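Local coordinates for periplasmic binding protein/LacI transcriptional regulator (Burkholderia multivorans, PDB 4YLE), which probably captures a simple sugar or related small solute between its two lobes and delivers it to an ABC transporter, at residues A105-V110 with K135-P140; K160-D165 with N223-L228; I72-D77 with E204-K209; N52-Y57 with K281-G286. All blocks are in the same frame, centred on the assembly; numbering follows the deposited sequence.

The four contacts are divided between the two lobes and the cleft between them. Contacts 1 and 4 belong to the lobe built on the seven-stranded sheet, with centres about 22 Å apart; contact 2 belongs to the lobe with the four-stranded parallel sheet, its centre about 40 Å from that of contact 1. Contact 3 joins the lobes: 72-77 comes from the first and 204-209 from the second. There the Trp-205 side chain comes within about 4 Å of the unidentified ligand, whereas Ala-283 of contact 4 stays about 12 Å from it. Contact 3 lies about 27 Å from contact 2 and about 22 Å from contact 4, centre to centre.

Contact 1: residues A105-V110 with K135-P140; sequences ALVPVV and KNLNVP
Val-110 presents a single methyl, CG1, to two side chains of the facing segment: it lies 4.0 Å from Leu-137 CD2 and equally close to Val-139 CG2. Its first torsion explains the choice, since at 167° CG1 stands anti to the backbone N and is the branch turned to 135-140, while CG2 is left beside the N. Val-139 answers with its other branch. Its CG1 is the methyl anti to the backbone N, and the touching CG2 is the one anti to the carbonyl carbon. Leu-137 serves Val-107 as well as Val-110, because the same CD2 that meets Val-110 also lies 4.4 Å from Val-107 CG1, a looser approach. No hydrogen bond joins the two segments. Helix 107-115 flanks the mixed sheet of its lobe, a layered alpha/beta domain as in other periplasmic binding proteins. The segment 135-140 is the link that leaves helix 129-133 and enters strand 141-144 of that sheet. Leu-132 of helix 129-133 packs on Val-107, Leu-137 and Val-139 together, while Val-120 of strand 119-123 lies against Val-110. At the solvent side Lys-135 replaces branched methyls with a folded aliphatic chain. It bends at each torsion beyond CG, and its CE comes to rest 4.0 Å from Pro-108 CA and 4.1 Å from Val-107 CG1. The pyrrolidine ring is a more distant neighbour, Pro-108 CG being 4.4 Å from Lys-135 CE.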
loop_
_atom_site.group_PDB
_atom_site.type_symbol
_atom_site.label_atom_id
_atom_site.label_comp_id
_atom_site.label_asym_id
_atom_site.label_seq_id
_atom_site.Cartn_x
_atom_site.Cartn_y
_atom_site.Cartn_z
ATOM N N ALA A 105 13.402 -7.498 -1.567
ATOM C CA ALA A 105 13.557 -8.890 -1.172
ATOM C C ALA A 105 12.739 -9.856 -2.019
ATOM O O ALA A 105 13.058 -11.037 -2.083
ATOM C CB ALA A 105 13.192 -9.056 0.284
ATOM N N LEU A 106 11.662 -9.366 -2.641
ATOM C CA LEU A 106 10.852 -10.222 -3.491
ATOM C C LEU A 106 11.435 -10.354 -4.900
ATOM O O LEU A 106 10.920 -11.123 -5.696
ATOM C CB LEU A 106 9.401 -9.696 -3.576
ATOM C CG LEU A 106 8.407 -10.278 -2.560
ATOM C CD1 LEU A 106 8.113 -11.744 -2.838
ATOM C CD2 LEU A 106 8.937 -10.124 -1.143
ATOM N N VAL A 107 12.500 -9.627 -5.228
ATOM C CA VAL A 107 12.943 -9.622 -6.623
ATOM C C VAL A 107 13.504 -10.971 -7.051
ATOM O O VAL A 107 13.256 -11.397 -8.179
ATOM C CB VAL A 107 13.982 -8.525 -6.899
ATOM C CG1 VAL A 107 14.519 -8.626 -8.339
ATOM C CG2 VAL A 107 13.350 -7.161 -6.673
ATOM N N PRO A 108 14.262 -11.653 -6.174
ATOM C CA PRO A 108 14.827 -12.936 -6.635
ATOM C C PRO A 108 13.773 -13.965 -7.078
ATOM O O PRO A 108 13.953 -14.655 -8.094
ATOM C CB PRO A 108 15.602 -13.431 -5.406
ATOM C CG PRO A 108 16.039 -12.177 -4.731
ATOM C CD PRO A 108 14.833 -11.246 -4.875
ATOM N N VAL A 109 12.674 -14.057 -6.340
ATOM C CA VAL A 109 11.687 -15.071 -6.648
ATOM C C VAL A 109 10.859 -14.624 -7.861
ATOM O O VAL A 109 10.365 -15.457 -8.623
ATOM C CB VAL A 109 10.782 -15.381 -5.426
ATOM C CG1 VAL A 109 9.861 -14.197 -5.097
ATOM C CG2 VAL A 109 9.974 -16.658 -5.667
ATOM N N VAL A 110 10.709 -13.315 -8.053
ATOM C CA VAL A 110 10.105 -12.821 -9.294
ATOM C C VAL A 110 10.955 -13.265 -10.473
ATOM O O VAL A 110 10.428 -13.733 -11.478
ATOM C CB VAL A 110 9.972 -11.286 -9.326
ATOM C CG1 VAL A 110 9.632 -10.786 -10.732
ATOM C CG2 VAL A 110 8.922 -10.812 -8.314
ATOM N N LYS A 135 19.195 -7.508 -12.591
ATOM C CA LYS A 135 18.937 -8.892 -12.976
ATOM C C LYS A 135 18.364 -8.943 -14.376
ATOM O O LYS A 135 17.834 -9.968 -14.802
ATOM C CB LYS A 135 17.985 -9.567 -11.999
ATOM C CG LYS A 135 18.613 -9.875 -10.651
ATOM C CD LYS A 135 18.177 -11.235 -10.131
ATOM C CE LYS A 135 17.758 -11.155 -8.675
ATOM N NZ LYS A 135 18.833 -10.571 -7.837
ATOM N N ASN A 136 18.471 -7.817 -15.078
ATOM C CA ASN A 136 18.006 -7.708 -16.455
ATOM C C ASN A 136 16.517 -7.988 -16.588
ATOM O O ASN A 136 16.056 -8.566 -17.576
ATOM C CB ASN A 136 18.807 -8.660 -17.342
ATOM C CG ASN A 136 19.426 -7.958 -18.514
ATOM O OD1 ASN A 136 18.895 -6.959 -19.007
ATOM N ND2 ASN A 136 20.560 -8.472 -18.977
ATOM N N LEU A 137 15.766 -7.536 -15.590
ATOM C CA LEU A 137 14.388 -7.964 -15.418
ATOM C C LEU A 137 13.397 -6.832 -15.640
ATOM O O LEU A 137 13.522 -5.751 -15.057
ATOM C CB LEU A 137 14.226 -8.547 -14.016
ATOM C CG LEU A 137 12.962 -9.309 -13.660
ATOM C CD1 LEU A 137 12.567 -10.290 -14.739
ATOM C CD2 LEU A 137 13.220 -10.024 -12.345
ATOM N N ASN A 138 12.416 -7.092 -16.500
ATOM C CA ASN A 138 11.342 -6.147 -16.749
ATOM C C ASN A 138 10.069 -6.627 -16.100
ATOM O O ASN A 138 9.618 -7.734 -16.365
ATOM C CB ASN A 138 11.135 -5.961 -18.253
ATOM C CG ASN A 138 10.111 -4.893 -18.566
ATOM O OD1 ASN A 138 9.090 -5.157 -19.204
ATOM N ND2 ASN A 138 10.369 -3.677 -18.097
ATOM N N VAL A 139 9.493 -5.777 -15.251
ATOM C CA VAL A 139 8.226 -6.072 -14.594
ATOM C C VAL A 139 7.297 -4.860 -14.710
ATOM O O VAL A 139 7.556 -3.811 -14.091
ATOM C CB VAL A 139 8.432 -6.440 -13.108
ATOM C CG1 VAL A 139 7.115 -6.890 -12.487
ATOM C CG2 VAL A 139 9.481 -7.547 -12.989
ATOM N N PRO A 140 6.215 -4.987 -15.497
ATOM C CA PRO A 140 5.248 -3.884 -15.548
ATOM C C PRO A 140 4.646 -3.579 -14.190
ATOM O O PRO A 140 4.451 -4.495 -13.397
ATOM C CB PRO A 140 4.169 -4.408 -16.508
ATOM C CG PRO A 140 4.291 -5.859 -16.464
ATOM C CD PRO A 140 5.758 -6.132 -16.304
#

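Contact 2: residues K160-D165 with N223-L228; sequences KLKAGD and NLKALL
Lys-225 is the first residue of 223-228 to touch 160-165, and it does so along much of its length. Its CB rests 4.0 Å from Leu-161 CD2, and the two chains lie antiparallel as they pass. One carbon further, CG lies 3.7 Å from Asp-165 CG, so that an aliphatic carbon packs on the carboxylate. That carboxylate is already engaged within its own segment: OD1 takes Lys-162 NZ in a 2.9 Å salt bridge through the syn lone pair, and OD2 accepts from the Lys-162 backbone N, which approaches from above the carboxylate plane. Both bonds reinforce the type II turn from Lys-162 to Asp-165. Toward its tip Lys-225 nears a like charge, its NZ lying 4.0 Å from Lys-162 NZ, a repulsion that Asp-165 may partly offset. Next comes Ala-226, whose CB meets Leu-161 CD1 at 4.1 Å on the buried side, where Tyr-252 and Val-167 adjoin both residues. Backbone bonds of Lys-225 to Gln-166 and of Ala-226 to Gly-168 set strand 226-229 beside strand 166-171, the two central strands of the four-stranded parallel sheet in the second alpha/beta lobe, as in other periplasmic binding proteins.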
loop_
_atom_site.group_PDB
_atom_site.type_symbol
_atom_site.label_atom_id
_atom_site.label_comp_id
_atom_site.label_asym_id
_atom_site.label_seq_id
_atom_site.Cartn_x
_atom_site.Cartn_y
_atom_site.Cartn_z
ATOM N N LYS A 160 -5.745 23.203 7.826
ATOM C CA LYS A 160 -6.297 23.202 9.180
ATOM C C LYS A 160 -5.258 23.587 10.219
ATOM O O LYS A 160 -5.600 23.928 11.357
ATOM C CB LYS A 160 -6.892 21.825 9.499
ATOM C CG LYS A 160 -8.159 21.533 8.709
ATOM C CD LYS A 160 -9.252 20.958 9.579
ATOM C CE LYS A 160 -10.637 21.197 8.982
ATOM N NZ LYS A 160 -11.684 20.646 9.886
ATOM N N LEU A 161 -3.994 23.548 9.808
ATOM C CA LEU A 161 -2.872 23.875 10.663
ATOM C C LEU A 161 -2.390 25.255 10.359
ATOM O O LEU A 161 -3.016 25.991 9.597
ATOM C CB LEU A 161 -1.719 22.882 10.476
ATOM C CG LEU A 161 -2.006 21.441 10.871
ATOM C CD1 LEU A 161 -0.802 20.512 10.671
ATOM C CD2 LEU A 161 -2.463 21.359 12.300
ATOM N N LYS A 162 -1.278 25.619 10.983
ATOM C CA LYS A 162 -0.647 26.890 10.703
ATOM C C LYS A 162 0.856 26.734 10.688
ATOM O O LYS A 162 1.406 25.763 11.202
ATOM C CB LYS A 162 -1.063 27.946 11.733
ATOM C CG LYS A 162 -0.732 27.590 13.159
ATOM C CD LYS A 162 -1.294 28.641 14.142
ATOM C CE LYS A 162 -0.852 28.344 15.563
ATOM N NZ LYS A 162 -1.168 26.941 15.970
ATOM N N ALA A 163 1.506 27.705 10.063
ATOM C CA ALA A 163 2.953 27.769 10.009
ATOM C C ALA A 163 3.570 27.581 11.384
ATOM O O ALA A 163 3.077 28.138 12.384
ATOM C CB ALA A 163 3.385 29.100 9.406
ATOM N N GLY A 164 4.649 26.801 11.431
ATOM C CA GLY A 164 5.352 26.507 12.667
ATOM C C GLY A 164 4.785 25.350 13.482
ATOM O O GLY A 164 5.417 24.888 14.440
ATOM N N ASP A 165 3.592 24.881 13.133
ATOM C CA ASP A 165 3.014 23.743 13.854
ATOM C C ASP A 165 3.865 22.480 13.713
ATOM O O ASP A 165 4.254 22.123 12.613
ATOM C CB ASP A 165 1.613 23.422 13.353
ATOM C CG ASP A 165 0.557 24.357 13.891
ATOM O OD1 ASP A 165 0.872 25.226 14.728
ATOM O OD2 ASP A 165 -0.602 24.188 13.472
ATOM N N ASN A 223 3.580 19.698 22.267
ATOM C CA ASN A 223 2.952 20.665 21.381
ATOM C C ASN A 223 2.598 20.107 19.991
ATOM O O ASN A 223 2.276 20.860 19.088
ATOM C CB ASN A 223 3.877 21.867 21.228
ATOM C CG ASN A 223 4.335 22.418 22.569
ATOM O OD1 ASN A 223 5.511 22.334 22.944
ATOM N ND2 ASN A 223 3.399 22.980 23.297
ATOM N N LEU A 224 2.646 18.792 19.841
ATOM C CA LEU A 224 2.338 18.164 18.567
ATOM C C LEU A 224 0.931 18.513 18.108
ATOM O O LEU A 224 -0.005 18.483 18.902
ATOM C CB LEU A 224 2.476 16.643 18.670
ATOM C CG LEU A 224 2.714 15.988 17.312
ATOM C CD1 LEU A 224 4.142 16.267 16.879
ATOM C CD2 LEU A 224 2.437 14.485 17.372
ATOM N N LYS A 225 0.778 18.835 16.821
ATOM C CA LYS A 225 -0.528 19.246 16.305
ATOM C C LYS A 225 -1.174 18.233 15.367
ATOM O O LYS A 225 -2.379 18.297 15.143
ATOM C CB LYS A 225 -0.386 20.569 15.568
ATOM C CG LYS A 225 0.020 21.702 16.461
ATOM C CD LYS A 225 -1.146 22.137 17.329
ATOM C CE LYS A 225 -0.842 23.474 17.984
ATOM N NZ LYS A 225 -2.041 24.046 18.648
ATOM N N ALA A 226 -0.391 17.304 14.811
ATOM C CA ALA A 226 -0.943 16.326 13.903
ATOM C C ALA A 226 -0.034 15.123 13.756
ATOM O O ALA A 226 1.183 15.196 13.951
ATOM C CB ALA A 226 -1.180 16.935 12.545
ATOM N N LEU A 227 -0.663 14.019 13.405
ATOM C CA LEU A 227 0.021 12.787 13.070
ATOM C C LEU A 227 -0.391 12.380 11.671
ATOM O O LEU A 227 -1.568 12.165 11.425
ATOM C CB LEU A 227 -0.354 11.690 14.049
ATOM C CG LEU A 227 0.182 11.924 15.466
ATOM C CD1 LEU A 227 -0.672 11.236 16.548
ATOM C CD2 LEU A 227 1.635 11.495 15.567
ATOM N N LEU A 228 0.589 12.283 10.772
ATOM C CA LEU A 228 0.321 11.950 9.384
ATOM C C LEU A 228 0.739 10.496 9.185
ATOM O O LEU A 228 1.933 10.180 9.286
ATOM C CB LEU A 228 1.093 12.863 8.435
ATOM C CG LEU A 228 0.808 14.369 8.464
ATOM C CD1 LEU A 228 1.336 15.033 9.720
ATOM C CD2 LEU A 228 1.406 15.018 7.223
#

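Contact 3: residues I72-D77 with E204-K209; sequences IKDETD and EWEIDK
Glu-75 supplies the tight half of this contact with both its backbone and its side chain. Its N-H points almost straight at Glu-206 OE2 (2.9 Å, 166°), meeting the carboxylate on its syn side though 29° out of the plane. The chain of Glu-206 is folded back at chi2 (-78°), which brings CD to 3.8 Å from Glu-75 CG. Glu-75 CG also packs 3.7 Å from Trp-205 CB, while Glu-75 CB sits near the plane of the indole, at its edge. Beyond these carbons, Glu-75 OE2 is held by Asn-44 and by a water that donates to it and to Trp-205 O, linking the segments a second time.

The flank at Thr-76, which is exposed, is looser. Thr-76 CG2 stays 3.9 Å from Glu-204 OE1, and a second water hydrogen-bonds to Thr-76 OG1 and donates to Glu-206 OE2. Within 72-77, Asp-74 OD1 accepts from Thr-76 N at 3.0 Å, an Asx turn that shapes the loop, and Lys-73 pairs with the Asp-74 carboxylate. With one segment from each lobe and Trp-205 close to the unidentified ligand, this is the interlobe cleft of a periplasmic binding protein, bridged here by one direct hydrogen bond and two waters.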
loop_
_atom_site.group_PDB
_atom_site.type_symbol
_atom_site.label_atom_id
_atom_site.label_comp_id
_atom_site.label_asym_id
_atom_site.label_seq_id
_atom_site.Cartn_x
_atom_site.Cartn_y
_atom_site.Cartn_z
ATOM N N ILE A 72 -0.530 -12.925 3.374
ATOM C CA ILE A 72 0.340 -13.319 4.459
ATOM C C ILE A 72 -0.283 -12.871 5.784
ATOM O O ILE A 72 -1.251 -12.092 5.800
ATOM C CB ILE A 72 1.751 -12.749 4.275
ATOM C CG1 ILE A 72 1.713 -11.245 3.986
ATOM C CG2 ILE A 72 2.433 -13.477 3.124
ATOM C CD1 ILE A 72 3.063 -10.609 3.821
ATOM N N LYS A 73 0.285 -13.351 6.879
ATOM C CA LYS A 73 -0.365 -13.267 8.180
ATOM C C LYS A 73 -0.210 -11.917 8.836
ATOM O O LYS A 73 -0.921 -11.632 9.797
ATOM C CB LYS A 73 0.182 -14.335 9.115
ATOM C CG LYS A 73 1.617 -14.069 9.536
ATOM C CD LYS A 73 2.110 -15.119 10.544
ATOM C CE LYS A 73 3.631 -15.160 10.608
ATOM N NZ LYS A 73 4.283 -13.807 10.569
ATOM N N ASP A 74 0.761 -11.135 8.357
ATOM C CA ASP A 74 0.955 -9.750 8.791
ATOM C C ASP A 74 1.734 -8.978 7.712
ATOM O O ASP A 74 2.088 -9.523 6.675
ATOM C CB ASP A 74 1.655 -9.684 10.166
ATOM C CG ASP A 74 3.007 -10.356 10.172
ATOM O OD1 ASP A 74 3.829 -10.006 9.306
ATOM O OD2 ASP A 74 3.247 -11.227 11.046
ATOM N N GLU A 75 1.973 -7.693 7.940
ATOM C CA GLU A 75 2.507 -6.842 6.884
ATOM C C GLU A 75 4.007 -7.004 6.674
ATOM O O GLU A 75 4.559 -6.471 5.716
ATOM C CB GLU A 75 2.193 -5.376 7.199
ATOM C CG GLU A 75 0.697 -5.085 7.269
ATOM C CD GLU A 75 0.069 -4.865 5.917
ATOM O OE1 GLU A 75 0.693 -5.230 4.894
ATOM O OE2 GLU A 75 -1.055 -4.324 5.879
ATOM N N THR A 76 4.662 -7.739 7.554
ATOM C CA THR A 76 6.117 -7.833 7.501
ATOM C C THR A 76 6.586 -9.248 7.240
ATOM O O THR A 76 7.769 -9.530 7.371
ATOM C CB THR A 76 6.753 -7.340 8.807
ATOM O OG1 THR A 76 6.146 -8.013 9.921
ATOM C CG2 THR A 76 6.562 -5.859 8.938
ATOM N N ASP A 77 5.672 -10.148 6.878
ATOM C CA ASP A 77 6.070 -11.544 6.691
ATOM C C ASP A 77 6.540 -11.761 5.266
ATOM O O ASP A 77 5.949 -12.539 4.504
ATOM C CB ASP A 77 4.945 -12.535 7.015
ATOM C CG ASP A 77 5.478 -13.949 7.238
ATOM O OD1 ASP A 77 6.694 -14.146 7.052
ATOM O OD2 ASP A 77 4.708 -14.870 7.587
ATOM N N GLU A 204 5.299 0.255 10.679
ATOM C CA GLU A 204 5.350 -1.010 9.931
ATOM C C GLU A 204 3.996 -1.484 9.362
ATOM O O GLU A 204 3.771 -2.678 9.214
ATOM C CB GLU A 204 5.941 -2.104 10.826
ATOM C CG GLU A 204 7.427 -1.868 11.089
ATOM C CD GLU A 204 7.948 -2.755 12.158
ATOM O OE1 GLU A 204 7.612 -3.955 12.121
ATOM O OE2 GLU A 204 8.673 -2.250 13.040
ATOM N N TRP A 205 3.134 -0.514 9.086
ATOM C CA TRP A 205 1.818 -0.673 8.475
ATOM C C TRP A 205 0.776 -1.215 9.436
ATOM O O TRP A 205 -0.368 -1.450 9.024
ATOM C CB TRP A 205 1.845 -1.598 7.253
ATOM C CG TRP A 205 2.683 -1.215 6.071
ATOM C CD1 TRP A 205 3.608 -1.997 5.453
ATOM C CD2 TRP A 205 2.620 0.010 5.302
ATOM N NE1 TRP A 205 4.134 -1.344 4.367
ATOM C CE2 TRP A 205 3.540 -0.116 4.246
ATOM C CE3 TRP A 205 1.889 1.196 5.422
ATOM C CZ2 TRP A 205 3.749 0.898 3.308
ATOM C CZ3 TRP A 205 2.081 2.200 4.472
ATOM C CH2 TRP A 205 3.008 2.039 3.434
ATOM N N GLU A 206 1.159 -1.414 10.698
ATOM C CA GLU A 206 0.316 -2.085 11.682
ATOM C C GLU A 206 -0.337 -1.142 12.702
ATOM O O GLU A 206 0.229 -0.118 13.093
ATOM C CB GLU A 206 1.131 -3.136 12.455
ATOM C CG GLU A 206 1.887 -4.155 11.585
ATOM C CD GLU A 206 1.043 -5.284 10.998
ATOM O OE1 GLU A 206 -0.211 -5.277 11.062
ATOM O OE2 GLU A 206 1.673 -6.211 10.432
ATOM N N ILE A 207 -1.516 -1.542 13.156
ATOM C CA ILE A 207 -2.256 -0.791 14.160
ATOM C C ILE A 207 -1.459 -0.635 15.439
ATOM O O ILE A 207 -1.307 0.484 15.970
ATOM C CB ILE A 207 -3.599 -1.475 14.500
ATOM C CG1 ILE A 207 -4.479 -1.526 13.251
ATOM C CG2 ILE A 207 -4.295 -0.740 15.636
ATOM C CD1 ILE A 207 -5.830 -2.263 13.448
ATOM N N ASP A 208 -0.937 -1.731 15.974
ATOM C CA ASP A 208 -0.354 -1.601 17.298
ATOM C C ASP A 208 1.045 -0.966 17.234
ATOM O O ASP A 208 1.377 -0.154 18.091
ATOM C CB ASP A 208 -0.343 -2.935 18.050
ATOM C CG ASP A 208 0.194 -4.068 17.245
ATOM O OD1 ASP A 208 0.671 -3.837 16.109
ATOM O OD2 ASP A 208 0.119 -5.208 17.765
ATOM N N LYS A 209 1.861 -1.287 16.241
ATOM C CA LYS A 209 3.124 -0.564 16.095
ATOM C C LYS A 209 2.857 0.940 15.796
ATOM O O LYS A 209 3.554 1.793 16.334
ATOM C CB LYS A 209 3.980 -1.216 15.019
ATOM C CG LYS A 209 5.356 -0.599 14.850
ATOM C CD LYS A 209 6.287 -0.931 15.977
ATOM C CE LYS A 209 7.636 -0.281 15.738
ATOM N NZ LYS A 209 8.587 -0.546 16.843
HETATM O O HOH W 1 -1.910 -3.498 8.227
HETATM O O HOH W 2 4.086 -6.786 11.407
#

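Contact 4: residues N52-Y57 with K281-G286; sequences NGAKEY and KQAVFG
Gly-53 opens the helix pairing by offering only backbone: its O lies 3.9 Å from Val-284 CG2. Ala-54 follows with only a methyl. Its CB lies 4.4 Å from Ala-283 CB, and its CA lies 4.5 Å from Val-284 CG2. These slim residues match an axis separation of 8.4 Å, the two short segments crossing at -42°. One turn on, Tyr-57 closes over Val-284. Its CG stands anti to the backbone N (chi1 -172°), and the ring beyond it receives Val-284 CG1 almost exactly over the centre of one face, 3.7 Å from the centroid, a CH-pi contact only 4° off the ring normal. The other methyl, CG2, meets Tyr-57 CB at 3.8 Å, so the valine fork fits between the ring face and the backbone of the preceding turn. Tyr-57 OH is hydrogen-bonded to Asp-288, one turn beyond Val-284 on its helix, which pins the far end of the ring. Beneath the pair, Leu-37 of strand 34-39 touches both Ala-54 and Ala-283. Helices 45-60 and 279-295, far apart in sequence, thus share a face of the larger sheet, as expected of a periplasmic-binding-protein lobe completed by chain returning from the other lobe.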
loop_
_atom_site.group_PDB
_atom_site.type_symbol
_atom_site.label_atom_id
_atom_site.label_comp_id
_atom_site.label_asym_id
_atom_site.label_seq_id
_atom_site.Cartn_x
_atom_site.Cartn_y
_atom_site.Cartn_z
ATOM N N ASN A 52 -11.678 -9.160 -2.631
ATOM C CA ASN A 52 -13.078 -9.249 -3.015
ATOM C C ASN A 52 -13.259 -8.753 -4.443
ATOM O O ASN A 52 -13.968 -9.381 -5.228
ATOM C CB ASN A 52 -13.968 -8.460 -2.059
ATOM C CG ASN A 52 -14.044 -9.096 -0.693
ATOM O OD1 ASN A 52 -13.896 -10.314 -0.557
ATOM N ND2 ASN A 52 -14.260 -8.275 0.331
ATOM N N GLY A 53 -12.602 -7.648 -4.777
ATOM C CA GLY A 53 -12.650 -7.094 -6.121
ATOM C C GLY A 53 -12.178 -8.064 -7.187
ATOM O O GLY A 53 -12.801 -8.240 -8.232
ATOM N N ALA A 54 -11.046 -8.690 -6.923
ATOM C CA ALA A 54 -10.467 -9.657 -7.843
ATOM C C ALA A 54 -11.409 -10.835 -8.036
ATOM O O ALA A 54 -11.633 -11.290 -9.153
ATOM C CB ALA A 54 -9.137 -10.143 -7.316
ATOM N N LYS A 55 -11.950 -11.343 -6.936
ATOM C CA LYS A 55 -12.821 -12.503 -6.989
ATOM C C LYS A 55 -14.107 -12.171 -7.741
ATOM O O LYS A 55 -14.595 -12.981 -8.541
ATOM C CB LYS A 55 -13.109 -13.020 -5.575
ATOM C CG LYS A 55 -11.898 -13.712 -4.927
ATOM C CD LYS A 55 -12.310 -14.383 -3.617
ATOM C CE LYS A 55 -11.137 -15.031 -2.894
ATOM N NZ LYS A 55 -10.447 -16.056 -3.727
ATOM N N GLU A 56 -14.642 -10.980 -7.515
ATOM C CA GLU A 56 -15.835 -10.558 -8.241
ATOM C C GLU A 56 -15.558 -10.446 -9.732
ATOM O O GLU A 56 -16.381 -10.850 -10.571
ATOM C CB GLU A 56 -16.327 -9.252 -7.674
ATOM C CG GLU A 56 -16.964 -9.476 -6.328
ATOM C CD GLU A 56 -17.019 -8.230 -5.502
ATOM O OE1 GLU A 56 -16.822 -7.148 -6.093
ATOM O OE2 GLU A 56 -17.255 -8.338 -4.271
ATOM N N TYR A 57 -14.384 -9.945 -10.053
ATOM C CA TYR A 57 -13.946 -9.854 -11.441
ATOM C C TYR A 57 -13.834 -11.231 -12.092
ATOM O O TYR A 57 -14.278 -11.416 -13.219
ATOM C CB TYR A 57 -12.613 -9.136 -11.535
ATOM C CG TYR A 57 -12.197 -8.848 -12.950
ATOM C CD1 TYR A 57 -13.001 -8.054 -13.757
ATOM C CD2 TYR A 57 -11.042 -9.370 -13.482
ATOM C CE1 TYR A 57 -12.656 -7.777 -15.044
ATOM C CE2 TYR A 57 -10.681 -9.097 -14.793
ATOM C CZ TYR A 57 -11.509 -8.289 -15.558
ATOM O OH TYR A 57 -11.211 -7.972 -16.860
ATOM N N LYS A 281 -9.304 -1.989 -8.000
ATOM C CA LYS A 281 -8.845 -1.569 -9.325
ATOM C C LYS A 281 -7.420 -2.038 -9.593
ATOM O O LYS A 281 -7.139 -2.530 -10.666
ATOM C CB LYS A 281 -8.926 -0.049 -9.461
ATOM C CG LYS A 281 -8.426 0.470 -10.822
ATOM C CD LYS A 281 -8.122 1.970 -10.741
ATOM C CE LYS A 281 -9.316 2.788 -10.992
ATOM N NZ LYS A 281 -9.770 2.672 -12.398
ATOM N N GLN A 282 -6.529 -1.893 -8.610
ATOM C CA GLN A 282 -5.135 -2.281 -8.827
ATOM C C GLN A 282 -5.028 -3.747 -9.164
ATOM O O GLN A 282 -4.302 -4.133 -10.135
ATOM C CB GLN A 282 -4.278 -1.958 -7.627
ATOM C CG GLN A 282 -4.146 -0.480 -7.381
ATOM C CD GLN A 282 -3.179 -0.196 -6.277
ATOM O OE1 GLN A 282 -2.054 -0.672 -6.298
ATOM N NE2 GLN A 282 -3.598 0.617 -5.309
ATOM N N ALA A 283 -5.767 -4.584 -8.433
ATOM C CA ALA A 283 -5.698 -6.018 -8.674
ATOM C C ALA A 283 -6.346 -6.370 -10.019
ATOM O O ALA A 283 -5.830 -7.209 -10.764
ATOM C CB ALA A 283 -6.353 -6.780 -7.581
ATOM N N VAL A 284 -7.494 -5.778 -10.314
ATOM C CA VAL A 284 -8.174 -6.086 -11.558
ATOM C C VAL A 284 -7.316 -5.647 -12.758
ATOM O O VAL A 284 -7.164 -6.405 -13.720
ATOM C CB VAL A 284 -9.586 -5.440 -11.625
ATOM C CG1 VAL A 284 -10.192 -5.523 -13.016
ATOM C CG2 VAL A 284 -10.517 -6.141 -10.608
ATOM N N PHE A 285 -6.721 -4.472 -12.681
ATOM C CA PHE A 285 -5.952 -3.949 -13.810
ATOM C C PHE A 285 -4.666 -4.769 -13.887
ATOM O O PHE A 285 -4.121 -5.006 -14.951
ATOM C CB PHE A 285 -5.637 -2.458 -13.648
ATOM C CG PHE A 285 -6.748 -1.518 -14.026
ATOM C CD1 PHE A 285 -8.084 -1.888 -13.965
ATOM C CD2 PHE A 285 -6.440 -0.224 -14.392
ATOM C CE1 PHE A 285 -9.080 -0.984 -14.288
ATOM C CE2 PHE A 285 -7.420 0.665 -14.723
ATOM C CZ PHE A 285 -8.740 0.287 -14.673
ATOM N N GLY A 286 -4.153 -5.205 -12.740
ATOM C CA GLY A 286 -2.996 -6.084 -12.758
ATOM C C GLY A 286 -3.300 -7.391 -13.480
ATOM O O GLY A 286 -2.524 -7.846 -14.326
#